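Local coordinates for protein Phenylalanine/tyrosine ammonia-lyase (Rhodosporidium toruloides, PDB 1Y2M) that catalyses the non-oxidative deamination of L-phenylalanine and L-tyrosine to trans-cinnamate and p-coumarate, releasing ammonium, at residues P369-P374 against L429-K434; Y65-G70 against R172-T177; K232-V235 against K240-I243; K676-D681 against V689-N694. All coordinates share one frame; numbering follows the deposited sequence.

Interaction 1: residues P369-P374 against L429-K434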
loop_
_atom_site.group_PDB
_atom_site.type_symbol
_atom_site.label_atom_id
_atom_site.label_comp_id
_atom_site.label_asym_id
_atom_site.label_seq_id
_atom_site.Cartn_x
_atom_site.Cartn_y
_atom_site.Cartn_z
ATOM N N PRO B 369 -12.127 23.723 2.741
ATOM C CA PRO B 369 -11.147 24.360 1.784
ATOM C C PRO B 369 -9.704 23.894 2.035
ATOM O O PRO B 369 -8.909 23.743 1.088
ATOM C CB PRO B 369 -11.306 25.856 2.040
ATOM C CG PRO B 369 -12.687 25.977 2.733
ATOM C CD PRO B 369 -12.787 24.746 3.589
ATOM N N GLN B 370 -9.383 23.741 3.309
ATOM C CA GLN B 370 -8.067 23.320 3.714
ATOM C C GLN B 370 -7.827 21.854 3.305
ATOM O O GLN B 370 -6.684 21.439 3.075
ATOM C CB GLN B 370 -7.884 23.540 5.223
ATOM C CG GLN B 370 -7.944 24.981 5.694
ATOM C CD GLN B 370 -9.316 25.449 6.005
ATOM O OE1 GLN B 370 -10.277 24.754 5.760
ATOM N NE2 GLN B 370 -9.411 26.640 6.601
ATOM N N TRP B 371 -8.892 21.052 3.219
ATOM C CA TRP B 371 -8.764 19.656 2.842
ATOM C C TRP B 371 -8.700 19.519 1.307
ATOM O O TRP B 371 -7.895 18.740 0.761
ATOM C CB TRP B 371 -10.011 18.906 3.300
ATOM C CG TRP B 371 -9.862 17.393 3.196
ATOM C CD1 TRP B 371 -10.341 16.545 2.230
ATOM C CD2 TRP B 371 -9.169 16.555 4.141
ATOM N NE1 TRP B 371 -10.007 15.234 2.539
ATOM C CE2 TRP B 371 -9.293 15.218 3.701
ATOM C CE3 TRP B 371 -8.439 16.815 5.305
ATOM C CZ2 TRP B 371 -8.720 14.144 4.404
ATOM C CZ3 TRP B 371 -7.879 15.742 5.987
ATOM C CH2 TRP B 371 -8.017 14.442 5.530
ATOM N N LEU B 372 -9.565 20.244 0.609
ATOM C CA LEU B 372 -9.633 20.110 -0.842
ATOM C C LEU B 372 -8.536 20.917 -1.565
ATOM O O LEU B 372 -8.122 20.598 -2.704
ATOM C CB LEU B 372 -11.014 20.553 -1.296
ATOM C CG LEU B 372 -12.171 19.601 -0.927
ATOM C CD1 LEU B 372 -13.526 20.248 -1.285
ATOM C CD2 LEU B 372 -12.066 18.242 -1.544
ATOM N N GLY B 373 -8.104 22.037 -0.977
ATOM C CA GLY B 373 -7.159 22.927 -1.653
ATOM C C GLY B 373 -5.911 22.209 -2.170
ATOM O O GLY B 373 -5.539 22.330 -3.365
ATOM N N PRO B 374 -5.262 21.439 -1.295
ATOM C CA PRO B 374 -4.037 20.793 -1.755
ATOM C C PRO B 374 -4.191 19.877 -2.936
ATOM O O PRO B 374 -3.379 19.898 -3.874
ATOM C CB PRO B 374 -3.539 20.068 -0.508
ATOM C CG PRO B 374 -3.991 20.915 0.601
ATOM C CD PRO B 374 -5.428 21.269 0.149
ATOM N N LEU B 429 -8.408 11.609 -5.344
ATOM C CA LEU B 429 -9.777 11.047 -5.433
ATOM C C LEU B 429 -10.145 10.395 -4.095
ATOM O O LEU B 429 -11.292 10.493 -3.615
ATOM C CB LEU B 429 -9.913 10.081 -6.604
ATOM C CG LEU B 429 -9.772 10.740 -7.976
ATOM C CD1 LEU B 429 -9.590 9.690 -9.055
ATOM C CD2 LEU B 429 -10.961 11.687 -8.255
ATOM N N ALA B 430 -9.180 9.722 -3.481
ATOM C CA ALA B 430 -9.441 9.075 -2.206
ATOM C C ALA B 430 -9.673 10.137 -1.119
ATOM O O ALA B 430 -10.480 9.949 -0.213
ATOM C CB ALA B 430 -8.289 8.189 -1.817
ATOM N N GLN B 431 -8.954 11.242 -1.196
ATOM C CA GLN B 431 -9.111 12.324 -0.226
ATOM C C GLN B 431 -10.454 13.056 -0.387
ATOM O O GLN B 431 -11.115 13.399 0.611
ATOM C CB GLN B 431 -7.980 13.346 -0.290
ATOM C CG GLN B 431 -6.614 12.735 0.038
ATOM C CD GLN B 431 -6.622 11.999 1.322
ATOM O OE1 GLN B 431 -6.563 12.612 2.391
ATOM N NE2 GLN B 431 -6.699 10.657 1.249
ATOM N N ILE B 432 -10.857 13.323 -1.626
ATOM C CA ILE B 432 -12.197 13.857 -1.894
ATOM C C ILE B 432 -13.229 12.890 -1.325
ATOM O O ILE B 432 -14.138 13.271 -0.579
ATOM C CB ILE B 432 -12.458 14.019 -3.422
ATOM C CG1 ILE B 432 -11.501 15.049 -4.039
ATOM C CG2 ILE B 432 -13.933 14.409 -3.667
ATOM C CD1 ILE B 432 -11.496 15.075 -5.537
ATOM N N GLY B 433 -13.100 11.603 -1.667
ATOM C CA GLY B 433 -14.048 10.598 -1.166
ATOM C C GLY B 433 -14.130 10.598 0.381
ATOM O O GLY B 433 -15.233 10.594 0.962
ATOM N N LYS B 434 -13.005 10.579 1.079
ATOM C CA LYS B 434 -13.042 10.622 2.531
ATOM C C LYS B 434 -13.782 11.862 3.033
ATOM O O LYS B 434 -14.619 11.756 3.911
ATOM C CB LYS B 434 -11.623 10.535 3.080
ATOM C CG LYS B 434 -11.588 10.548 4.582
ATOM C CD LYS B 434 -12.188 9.312 5.235
ATOM C CE LYS B 434 -12.001 9.385 6.750
ATOM N NZ LYS B 434 -12.334 8.137 7.563
#
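W371 reaches from one helix to Q431 on the next and makes the largest single contribution to the contact. At CB the side chain still lies off to the flank of the facing helix; with CG anti to the backbone N (chi1 -169°) the ring swings across, so that its five-membered side leads. CD1 comes within 3.6 Å of Q431 O. NE1 donates to Q431 O at 2.9 Å with an N-H...O angle of 158°. The oxygen lies in the indole plane, at the ring edge, whereas NE1 stands above the carbonyl plane, so the bond is well aimed from the ring but does not follow a carbonyl lone pair. Farther out, Q431 OE1 stands to one side of the ring plane, obliquely above the CZ2 corner and 3.3 Å from CZ2, with ring and amide planes 32° apart. The bend of Q431 at chi2 folds its amide back beside the ring. One residue further along each helix, L372 CD2 packs on I432 CG1 at 4.1 Å, the two side chains crossing at about a right angle. This is side-by-side packing of helices 368-391 and 416-443 in the largely helical core of the PAL/histidase fold; helix 273-303 touches both L372 and I432, helix 506-560 backs I432, and a second subunit packs N503 on W371 and takes Q431 NE2 through T489 O.

Interaction 2: residues Y65-G70 against R172-T177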
loop_
_atom_site.group_PDB
_atom_site.type_symbol
_atom_site.label_atom_id
_atom_site.label_comp_id
_atom_site.label_asym_id
_atom_site.label_seq_id
_atom_site.Cartn_x
_atom_site.Cartn_y
_atom_site.Cartn_z
ATOM N N TYR B 65 1.339 21.194 -31.798
ATOM C CA TYR B 65 1.602 22.148 -30.683
ATOM C C TYR B 65 0.352 22.689 -29.959
ATOM O O TYR B 65 0.434 23.020 -28.774
ATOM C CB TYR B 65 2.429 23.345 -31.197
ATOM C CG TYR B 65 3.807 22.984 -31.638
ATOM C CD1 TYR B 65 4.899 23.152 -30.788
ATOM C CD2 TYR B 65 4.036 22.446 -32.901
ATOM C CE1 TYR B 65 6.193 22.786 -31.199
ATOM C CE2 TYR B 65 5.293 22.048 -33.300
ATOM C CZ TYR B 65 6.367 22.207 -32.448
ATOM O OH TYR B 65 7.587 21.790 -32.874
ATOM N N SER B 66 -0.776 22.814 -30.682
ATOM C CA SER B 66 -1.999 23.470 -30.220
ATOM C C SER B 66 -2.940 22.584 -29.468
ATOM O O SER B 66 -3.872 23.069 -28.823
ATOM C CB SER B 66 -2.802 24.031 -31.434
ATOM O OG SER B 66 -2.068 25.001 -32.121
ATOM N N LEU B 67 -2.778 21.269 -29.623
ATOM C CA LEU B 67 -3.754 20.333 -29.108
ATOM C C LEU B 67 -3.865 20.498 -27.606
ATOM O O LEU B 67 -2.849 20.482 -26.909
ATOM C CB LEU B 67 -3.311 18.917 -29.416
ATOM C CG LEU B 67 -4.150 17.765 -28.916
ATOM C CD1 LEU B 67 -5.518 17.852 -29.536
ATOM C CD2 LEU B 67 -3.531 16.387 -29.162
ATOM N N ASN B 68 -5.089 20.603 -27.092
ATOM C CA ASN B 68 -5.291 20.705 -25.635
ATOM C C ASN B 68 -6.150 19.572 -25.124
ATOM O O ASN B 68 -6.613 18.726 -25.901
ATOM C CB ASN B 68 -5.884 22.061 -25.239
ATOM C CG ASN B 68 -7.257 22.310 -25.852
ATOM O OD1 ASN B 68 -8.127 21.418 -25.844
ATOM N ND2 ASN B 68 -7.469 23.511 -26.365
ATOM N N LEU B 69 -6.336 19.494 -23.818
ATOM C CA LEU B 69 -6.956 18.331 -23.251
ATOM C C LEU B 69 -8.447 18.241 -23.514
ATOM O O LEU B 69 -8.992 17.148 -23.767
ATOM C CB LEU B 69 -6.635 18.229 -21.755
ATOM C CG LEU B 69 -5.157 18.181 -21.363
ATOM C CD1 LEU B 69 -5.032 17.850 -19.907
ATOM C CD2 LEU B 69 -4.505 17.165 -22.244
ATOM N N GLY B 70 -9.115 19.397 -23.541
ATOM C CA GLY B 70 -10.508 19.420 -23.979
ATOM C C GLY B 70 -10.678 18.893 -25.394
ATOM O O GLY B 70 -11.636 18.168 -25.663
ATOM N N ARG B 172 -1.380 10.335 -30.966
ATOM C CA ARG B 172 -0.318 9.743 -31.788
ATOM C C ARG B 172 -0.115 10.572 -33.053
ATOM O O ARG B 172 1.024 10.897 -33.400
ATOM C CB ARG B 172 -0.645 8.297 -32.176
ATOM C CG ARG B 172 0.337 7.692 -33.154
ATOM C CD ARG B 172 1.749 8.268 -32.875
ATOM N NE ARG B 172 2.499 7.333 -32.175
ATOM C CZ ARG B 172 3.620 7.519 -31.487
ATOM N NH1 ARG B 172 4.266 8.681 -31.306
ATOM N NH2 ARG B 172 4.098 6.447 -30.959
ATOM N N VAL B 173 -1.194 10.947 -33.734
ATOM C CA VAL B 173 -1.077 11.770 -34.927
ATOM C C VAL B 173 -0.411 13.110 -34.604
ATOM O O VAL B 173 0.508 13.552 -35.301
ATOM C CB VAL B 173 -2.434 12.000 -35.636
ATOM C CG1 VAL B 173 -2.319 13.014 -36.742
ATOM C CG2 VAL B 173 -2.974 10.660 -36.179
ATOM N N ASN B 174 -0.917 13.775 -33.577
ATOM C CA ASN B 174 -0.381 15.075 -33.229
ATOM C C ASN B 174 1.106 14.977 -32.995
ATOM O O ASN B 174 1.850 15.817 -33.485
ATOM C CB ASN B 174 -1.071 15.617 -31.995
ATOM C CG ASN B 174 -0.728 17.080 -31.719
ATOM O OD1 ASN B 174 -1.135 17.960 -32.462
ATOM N ND2 ASN B 174 0.002 17.329 -30.625
ATOM N N SER B 175 1.533 13.953 -32.260
ATOM C CA SER B 175 2.957 13.808 -31.874
ATOM C C SER B 175 3.880 13.538 -33.068
ATOM O O SER B 175 5.104 13.809 -33.019
ATOM C CB SER B 175 3.157 12.722 -30.817
ATOM O OG SER B 175 2.885 11.435 -31.338
ATOM N N LEU B 176 3.308 13.022 -34.147
ATOM C CA LEU B 176 4.064 12.791 -35.398
ATOM C C LEU B 176 4.023 13.945 -36.409
ATOM O O LEU B 176 4.810 13.942 -37.366
ATOM C CB LEU B 176 3.585 11.495 -36.057
ATOM C CG LEU B 176 3.795 10.215 -35.217
ATOM C CD1 LEU B 176 3.108 9.048 -35.867
ATOM C CD2 LEU B 176 5.265 9.877 -34.973
ATOM N N THR B 177 3.128 14.936 -36.201
ATOM C CA THR B 177 3.050 16.075 -37.096
ATOM C C THR B 177 4.201 17.034 -36.839
ATOM O O THR B 177 4.407 17.974 -37.598
ATOM C CB THR B 177 1.760 16.887 -36.991
ATOM O OG1 THR B 177 1.702 17.522 -35.713
ATOM C CG2 THR B 177 0.562 16.004 -37.196
HETATM O O HOH W 1 -2.260 20.400 -32.510
#
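L67 lies against N174 in what is, on the apolar side, a leucine set on the flat face of an amide. L67 CD2 is 3.8 Å from N174 CB, while L67 CB stands 3.9 Å from N174 OD1 and equally far from N174 ND2, which places it above the amide plane and not at its edge. The leucine CG is anti to its own nitrogen (chi1 177°), and this turns the branch toward N174; both residues also touch L62 of strand 60-62.

The two segments bring a helix start up to the flank of another helix. N68 is the N-cap of helix 69-77, with OD1 accepting from D71 N, and 172-176 lies on helix 162-176.

Polar contacts gather at the rim of the same amide. N174 OD1 accepts from a water at 2.7 Å and from G64 N, and the water in turn takes a weak bond from S66 N at 3.4 Å. ND2 makes a weak bond to G391 O. A leucine in place of N174 would probably leave G64 N and the water without their acceptor, and G391 O without its weak donor.

Other bonds stay inside 172-177: S175 OG donates to R172 O at 2.8 Å, R172 NH1 donates to S175 OG at 3.1 Å, and T177 OG1 donates to N174 O at 2.8 Å.

Interaction 3: residues K232-V235 against K240-I243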
loop_
_atom_site.group_PDB
_atom_site.type_symbol
_atom_site.label_atom_id
_atom_site.label_comp_id
_atom_site.label_asym_id
_atom_site.label_seq_id
_atom_site.Cartn_x
_atom_site.Cartn_y
_atom_site.Cartn_z
ATOM N N LYS B 232 -8.106 -7.010 -35.461
ATOM C CA LYS B 232 -9.562 -6.797 -35.352
ATOM C C LYS B 232 -9.866 -5.348 -35.009
ATOM O O LYS B 232 -9.129 -4.704 -34.265
ATOM C CB LYS B 232 -10.189 -7.743 -34.310
ATOM C CG LYS B 232 -9.461 -9.092 -34.106
ATOM C CD LYS B 232 -9.869 -10.196 -35.015
ATOM C CE LYS B 232 -9.195 -11.523 -34.536
ATOM N NZ LYS B 232 -9.843 -12.785 -35.117
ATOM N N VAL B 233 -10.986 -4.842 -35.529
ATOM C CA VAL B 233 -11.408 -3.474 -35.266
ATOM C C VAL B 233 -12.892 -3.438 -35.014
ATOM O O VAL B 233 -13.617 -4.321 -35.438
ATOM C CB VAL B 233 -11.037 -2.529 -36.459
ATOM C CG1 VAL B 233 -9.531 -2.566 -36.706
ATOM C CG2 VAL B 233 -11.840 -2.938 -37.711
ATOM N N HIS B 234 -13.331 -2.420 -34.283
ATOM C CA HIS B 234 -14.728 -2.203 -33.955
ATOM C C HIS B 234 -15.248 -1.085 -34.893
ATOM O O HIS B 234 -14.570 -0.081 -35.104
ATOM C CB HIS B 234 -14.842 -1.783 -32.508
ATOM C CG HIS B 234 -16.202 -1.322 -32.108
ATOM N ND1 HIS B 234 -16.691 -0.078 -32.434
ATOM C CD2 HIS B 234 -17.125 -1.901 -31.317
ATOM C CE1 HIS B 234 -17.904 0.061 -31.918
ATOM N NE2 HIS B 234 -18.183 -1.029 -31.215
ATOM N N VAL B 235 -16.413 -1.303 -35.477
ATOM C CA VAL B 235 -17.137 -0.342 -36.289
ATOM C C VAL B 235 -18.616 -0.463 -35.990
ATOM O O VAL B 235 -19.103 -1.530 -35.612
ATOM C CB VAL B 235 -16.944 -0.578 -37.797
ATOM C CG1 VAL B 235 -15.472 -0.507 -38.137
ATOM C CG2 VAL B 235 -17.556 -1.939 -38.268
ATOM N N LYS B 240 -25.422 -1.656 -36.291
ATOM C CA LYS B 240 -24.937 -2.639 -35.306
ATOM C C LYS B 240 -23.464 -2.434 -35.056
ATOM O O LYS B 240 -22.717 -2.198 -35.992
ATOM C CB LYS B 240 -25.066 -4.070 -35.838
ATOM C CG LYS B 240 -26.512 -4.558 -35.944
ATOM C CD LYS B 240 -26.626 -5.880 -36.706
ATOM C CE LYS B 240 -26.449 -5.708 -38.251
ATOM N NZ LYS B 240 -27.478 -4.861 -38.979
ATOM N N GLU B 241 -23.053 -2.583 -33.800
ATOM C CA GLU B 241 -21.648 -2.701 -33.505
ATOM C C GLU B 241 -21.163 -4.035 -34.051
ATOM O O GLU B 241 -21.745 -5.086 -33.755
ATOM C CB GLU B 241 -21.383 -2.685 -32.002
ATOM C CG GLU B 241 -21.618 -1.345 -31.309
ATOM C CD GLU B 241 -21.319 -1.425 -29.856
ATOM O OE1 GLU B 241 -20.116 -1.335 -29.447
ATOM O OE2 GLU B 241 -22.286 -1.705 -29.097
ATOM N N LYS B 242 -20.035 -4.016 -34.751
ATOM C CA LYS B 242 -19.417 -5.214 -35.282
ATOM C C LYS B 242 -17.926 -5.192 -34.975
ATOM O O LYS B 242 -17.332 -4.112 -34.885
ATOM C CB LYS B 242 -19.591 -5.276 -36.792
ATOM C CG LYS B 242 -21.019 -5.213 -37.206
ATOM C CD LYS B 242 -21.183 -5.516 -38.657
ATOM C CE LYS B 242 -22.641 -5.449 -39.015
ATOM N NZ LYS B 242 -22.846 -5.774 -40.468
ATOM N N ILE B 243 -17.349 -6.375 -34.816
ATOM C CA ILE B 243 -15.900 -6.543 -34.777
ATOM C C ILE B 243 -15.494 -7.327 -35.994
ATOM O O ILE B 243 -15.923 -8.446 -36.190
ATOM C CB ILE B 243 -15.396 -7.232 -33.484
ATOM C CG1 ILE B 243 -15.685 -6.334 -32.263
ATOM C CG2 ILE B 243 -13.856 -7.447 -33.531
ATOM C CD1 ILE B 243 -15.534 -7.033 -30.906
#
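In the beta hairpin made by strands 232-237 and 240-245, V235 and K242 form a hydrogen-bonded antiparallel pair: V235 N donates to K242 O at 3.0 Å and K242 N to V235 O at 2.8 Å, both close to straight. The adjoining pair, H234 with I243, is non-hydrogen-bonded, with CA atoms 4.6 Å apart, and CA-H...O contacts such as I243 CA to V233 O at 3.3 Å fill the spacing. The N-to-C directions of the two short strands make an angle of 173°, almost exactly antiparallel. Strand 232-237 is the middle of a three-stranded antiparallel sheet, flanked on its other side by 200-201.

On the face of H234 and I243 the imidazole leans across the strand gap, and H234 NE2 donates to E241 OE1 at 2.6 Å with an N-H...O angle of 162°. The oxygen uses its anti lone pair and lies near the ring plane, while ring and carboxylate planes are 65° apart. A leucine in place of H234 would probably leave E241 OE1 without its ring N-H and the carboxylate freer to turn. E241 OE2 is taken by L152 N of a third subunit. On the opposite face V235 CG2 rests 4.2 Å from K242 CB, and the amine of K242 runs on to H237.

Interaction 4: residues K676-D681 against V689-N694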
loop_
_atom_site.group_PDB
_atom_site.type_symbol
_atom_site.label_atom_id
_atom_site.label_comp_id
_atom_site.label_asym_id
_atom_site.label_seq_id
_atom_site.Cartn_x
_atom_site.Cartn_y
_atom_site.Cartn_z
ATOM N N LYS B 676 -36.917 11.933 -7.173
ATOM C CA LYS B 676 -37.826 12.616 -6.264
ATOM C C LYS B 676 -37.414 12.297 -4.814
ATOM O O LYS B 676 -36.787 11.269 -4.501
ATOM C CB LYS B 676 -39.276 12.192 -6.499
ATOM C CG LYS B 676 -39.811 12.464 -7.922
ATOM C CD LYS B 676 -39.508 13.924 -8.438
ATOM C CE LYS B 676 -40.114 14.375 -9.788
ATOM N NZ LYS B 676 -39.551 13.628 -10.877
ATOM N N ALA B 677 -37.834 13.159 -3.909
ATOM C CA ALA B 677 -37.849 12.796 -2.491
ATOM C C ALA B 677 -38.639 11.484 -2.316
ATOM O O ALA B 677 -39.544 11.189 -3.101
ATOM C CB ALA B 677 -38.480 13.876 -1.693
ATOM N N ARG B 678 -38.311 10.734 -1.271
ATOM C CA ARG B 678 -38.896 9.428 -1.021
ATOM C C ARG B 678 -39.665 9.429 0.276
ATOM O O ARG B 678 -39.110 9.717 1.364
ATOM C CB ARG B 678 -37.824 8.352 -0.928
ATOM C CG ARG B 678 -38.407 6.941 -0.939
ATOM C CD ARG B 678 -37.350 5.876 -0.686
ATOM N NE ARG B 678 -37.902 4.542 -1.009
ATOM C CZ ARG B 678 -37.917 4.003 -2.226
ATOM N NH1 ARG B 678 -37.331 4.581 -3.258
ATOM N NH2 ARG B 678 -38.502 2.836 -2.395
ATOM N N ARG B 679 -40.940 9.131 0.188
ATOM C CA ARG B 679 -41.790 9.204 1.379
ATOM C C ARG B 679 -41.756 7.984 2.253
ATOM O O ARG B 679 -41.878 8.114 3.447
ATOM C CB ARG B 679 -43.240 9.448 1.000
ATOM C CG ARG B 679 -44.077 9.876 2.172
ATOM C CD ARG B 679 -45.385 10.534 1.811
ATOM N NE ARG B 679 -46.025 11.167 2.962
ATOM C CZ ARG B 679 -47.229 11.729 2.956
ATOM N NH1 ARG B 679 -47.974 11.807 1.833
ATOM N NH2 ARG B 679 -47.682 12.274 4.089
ATOM N N GLY B 680 -41.548 6.792 1.660
ATOM C CA GLY B 680 -41.376 5.576 2.440
ATOM C C GLY B 680 -42.334 4.471 2.031
ATOM O O GLY B 680 -43.552 4.677 1.967
ATOM N N ASP B 681 -41.772 3.291 1.727
ATOM C CA ASP B 681 -42.595 2.169 1.264
ATOM C C ASP B 681 -43.707 1.780 2.256
ATOM O O ASP B 681 -44.780 1.383 1.857
ATOM C CB ASP B 681 -41.749 0.938 1.009
ATOM C CG ASP B 681 -40.841 1.081 -0.200
ATOM O OD1 ASP B 681 -40.859 2.130 -0.876
ATOM O OD2 ASP B 681 -40.106 0.099 -0.473
ATOM N N VAL B 689 -40.120 1.958 -6.802
ATOM C CA VAL B 689 -38.839 1.843 -7.495
ATOM C C VAL B 689 -37.743 2.194 -6.510
ATOM O O VAL B 689 -37.903 3.145 -5.738
ATOM C CB VAL B 689 -38.828 2.776 -8.732
ATOM C CG1 VAL B 689 -37.438 2.964 -9.248
ATOM C CG2 VAL B 689 -39.721 2.174 -9.828
ATOM N N THR B 690 -36.672 1.413 -6.466
ATOM C CA THR B 690 -35.768 1.410 -5.350
ATOM C C THR B 690 -34.913 2.633 -5.268
ATOM O O THR B 690 -34.645 3.342 -6.249
ATOM C CB THR B 690 -34.793 0.199 -5.415
ATOM O OG1 THR B 690 -34.057 0.285 -6.648
ATOM C CG2 THR B 690 -35.570 -1.126 -5.316
ATOM N N ILE B 691 -34.394 2.826 -4.071
ATOM C CA ILE B 691 -33.389 3.865 -3.842
ATOM C C ILE B 691 -32.220 3.722 -4.818
ATOM O O ILE B 691 -31.761 4.745 -5.423
ATOM C CB ILE B 691 -32.913 3.748 -2.390
ATOM C CG1 ILE B 691 -34.074 4.122 -1.472
ATOM C CG2 ILE B 691 -31.645 4.648 -2.120
ATOM C CD1 ILE B 691 -33.869 3.631 -0.053
ATOM N N GLY B 692 -31.757 2.490 -4.998
ATOM C CA GLY B 692 -30.635 2.229 -5.916
ATOM C C GLY B 692 -30.906 2.647 -7.344
ATOM O O GLY B 692 -30.030 3.205 -8.005
ATOM N N SER B 693 -32.134 2.386 -7.811
ATOM C CA SER B 693 -32.545 2.772 -9.162
ATOM C C SER B 693 -32.442 4.270 -9.334
ATOM O O SER B 693 -32.022 4.753 -10.369
ATOM C CB SER B 693 -33.950 2.292 -9.477
ATOM O OG SER B 693 -33.982 0.872 -9.653
ATOM N N ASN B 694 -32.785 5.012 -8.277
ATOM C CA ASN B 694 -32.697 6.489 -8.312
ATOM C C ASN B 694 -31.248 6.992 -8.233
ATOM O O ASN B 694 -30.840 7.883 -9.009
ATOM C CB ASN B 694 -33.623 7.116 -7.248
ATOM C CG ASN B 694 -35.087 6.838 -7.557
ATOM O OD1 ASN B 694 -35.859 6.313 -6.745
ATOM N ND2 ASN B 694 -35.476 7.150 -8.769
#
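R678 reaches from the 676-681 segment to V689 and I691, and its guanidinium is the close-packed part of the contact. NH1 donates to V689 O at 2.9 Å with an N-H...O angle of 164°, and the geometry is favourable from both ends: NH1 is in the carbonyl plane and the oxygen near the guanidinium plane. NH2 adds a weak bond to the same V689 O at 3.4 Å, so the fork of the guanidinium straddles one carbonyl. The extended chain, with CG anti to the backbone N (chi1 -169°), is long enough to bring the group there. Over one face lies I691, whose CG1 is 3.7 Å from R678 NH1 and 3.8 Å from R678 CD. Within 676-681, R678 NH2 also forms a salt bridge with D681 OD1 at 2.9 Å, tilted from the guanidinium plane, and NE pairs with E136 of a third subunit. These two acidic groups would tend to offset the cost of a positive charge near the start of a helix.

The other side is looser. V689 turns its side chain away from R678 and is exposed; K676 is exposed too, and its chain leads off elsewhere.

The well-packed side lies at a helix N-terminus: T690 is the N-cap of helix 691-703, its OG1 accepting from S693 N at 3.1 Å. The arginine thus binds the carbonyl just before the capping residue, tying a loop to a capped helix start at a subunit interface.

Overall arrangement
The four contacts do not touch one another. Interactions 1 and 2 have centres 31 Å apart, and their nearest atoms are about 14 Å apart. Interactions 2 and 4 are the most widely separated, with centres 46 Å apart, on opposite sides of the chain's centre. Interactions 3 and 4, 38 Å apart between centres, both reach the third subunit; interaction 1 lies against the second and third, and only interaction 2 is touched by no other chain. Two contacts are near substrate-site residues: the W371 side chain is about 10 Å from that of R366, assigned to cinnamate binding by similarity, and the side chain of I691 is about 8 Å from that of K468, a cinnamate-binding residue.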